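Local coordinates for phosphate-binding protein (Xanthomonas axonopodis pv. citri, PDB 5UB3), which probably serves as a periplasmic receptor of the phosphonate-binding protein family, paired with a diguanylate cyclase, and can bind chloride, at residues S11-P14 with A15-Y18. Sequence-based numbering, arbitrary orientation.
Sequences SDDP and ASHY
D12 OD1 and the backbone N of D13 lie at the edge of the H17 imidazole, near its plane, while the hydroxyl oxygen of S16 sits over the centre of one face, 4.0 Å above the plane. This is the N-terminal end of helix 14-28, reached by the loop from strand 4-8. D13 sits at the N-cap position, but its side chain makes no capping bond; its carbonyl O opens the helical bonding, accepting H17 N at 3.0 Å and, weakly, S16 N. The next bond along joins Y18 N to P14 O at 2.9 Å. Before the helix an ST turn bends the loop, the N-H of D13 pointing back to S11 OG, whose exact place is less sure. With CG anti to its carbonyl carbon (chi1 -63°), H17 swings its ring back over the loop, where CD2 meets D13 CB at 3.6 Å. The planes of the D12 carboxylate and the ring are 22° apart, OD1 3.9 Å from H17 NE2; this acid might favour a protonated histidine. Q20 OE1 is hydrogen-bonded to H17 ND1, which helps fix the ring's rotation. The D13 carboxylate instead turns to S16, OD2 lying 3.2 Å from S16 CB.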
loop_
_atom_site.group_PDB
_atom_site.type_symbol
_atom_site.label_atom_id
_atom_site.label_comp_id
_atom_site.label_asym_id
_atom_site.label_seq_id
_atom_site.Cartn_x
_atom_site.Cartn_y
_atom_site.Cartn_z
ATOM N N SER A 11 1.569 0.968 -9.573
ATOM C CA SER A 11 0.270 0.688 -10.051
ATOM C C SER A 11 0.285 -0.554 -10.881
ATOM O O SER A 11 1.070 -0.663 -11.791
ATOM C CB SER A 11 -0.210 1.837 -10.916
ATOM O OG SER A 11 -1.423 1.512 -11.624
ATOM N N ASP A 12 -0.678 -1.414 -10.638
ATOM C CA ASP A 12 -0.966 -2.538 -11.552
ATOM C C ASP A 12 -2.036 -2.188 -12.586
ATOM O O ASP A 12 -2.512 -3.067 -13.261
ATOM C CB ASP A 12 -1.458 -3.779 -10.777
ATOM C CG ASP A 12 -2.648 -3.478 -9.812
ATOM O OD1 ASP A 12 -3.231 -2.350 -9.795
ATOM O OD2 ASP A 12 -2.988 -4.386 -9.015
ATOM N N ASP A 13 -2.433 -0.928 -12.686
ATOM C CA ASP A 13 -3.604 -0.556 -13.500
ATOM C C ASP A 13 -3.523 0.917 -13.881
ATOM O O ASP A 13 -4.382 1.719 -13.522
ATOM C CB ASP A 13 -4.844 -0.865 -12.684
ATOM C CG ASP A 13 -6.149 -0.666 -13.435
ATOM O OD1 ASP A 13 -6.154 -0.556 -14.671
ATOM O OD2 ASP A 13 -7.172 -0.576 -12.717
ATOM N N PRO A 14 -2.431 1.297 -14.542
ATOM C CA PRO A 14 -2.184 2.716 -14.808
ATOM C C PRO A 14 -3.294 3.442 -15.581
ATOM O O PRO A 14 -3.549 4.590 -15.306
ATOM C CB PRO A 14 -0.904 2.710 -15.628
ATOM C CG PRO A 14 -0.765 1.308 -16.149
ATOM C CD PRO A 14 -1.378 0.443 -15.107
ATOM N N ALA A 15 -3.929 2.766 -16.534
ATOM C CA ALA A 15 -5.129 3.287 -17.239
ATOM C C ALA A 15 -6.131 3.914 -16.308
ATOM O O ALA A 15 -6.649 5.028 -16.536
ATOM C CB ALA A 15 -5.785 2.157 -18.016
ATOM N N SER A 16 -6.377 3.212 -15.209
ATOM C CA SER A 16 -7.306 3.677 -14.202
ATOM C C SER A 16 -6.693 4.633 -13.163
ATOM O O SER A 16 -7.349 5.580 -12.705
ATOM C CB SER A 16 -7.955 2.455 -13.534
ATOM O OG SER A 16 -7.907 2.572 -12.133
ATOM N N HIS A 17 -5.440 4.427 -12.778
ATOM C CA HIS A 17 -4.888 5.263 -11.695
ATOM C C HIS A 17 -4.452 6.624 -12.170
ATOM O O HIS A 17 -4.309 7.514 -11.360
ATOM C CB HIS A 17 -3.763 4.525 -10.968
ATOM C CG HIS A 17 -4.251 3.270 -10.299
ATOM N ND1 HIS A 17 -5.156 3.296 -9.254
ATOM C CD2 HIS A 17 -4.057 1.966 -10.588
ATOM C CE1 HIS A 17 -5.451 2.062 -8.896
ATOM N NE2 HIS A 17 -4.811 1.235 -9.702
ATOM N N TYR A 18 -4.196 6.764 -13.474
ATOM C CA TYR A 18 -3.873 8.073 -14.054
ATOM C C TYR A 18 -4.818 9.131 -13.574
ATOM O O TYR A 18 -4.391 10.185 -13.111
ATOM C CB TYR A 18 -3.954 8.024 -15.545
ATOM C CG TYR A 18 -3.537 9.321 -16.211
ATOM C CD1 TYR A 18 -2.207 9.574 -16.528
ATOM C CD2 TYR A 18 -4.475 10.273 -16.512
ATOM C CE1 TYR A 18 -1.833 10.778 -17.121
ATOM C CE2 TYR A 18 -4.127 11.486 -17.055
ATOM C CZ TYR A 18 -2.840 11.701 -17.406
ATOM O OH TYR A 18 -2.579 12.883 -17.989
#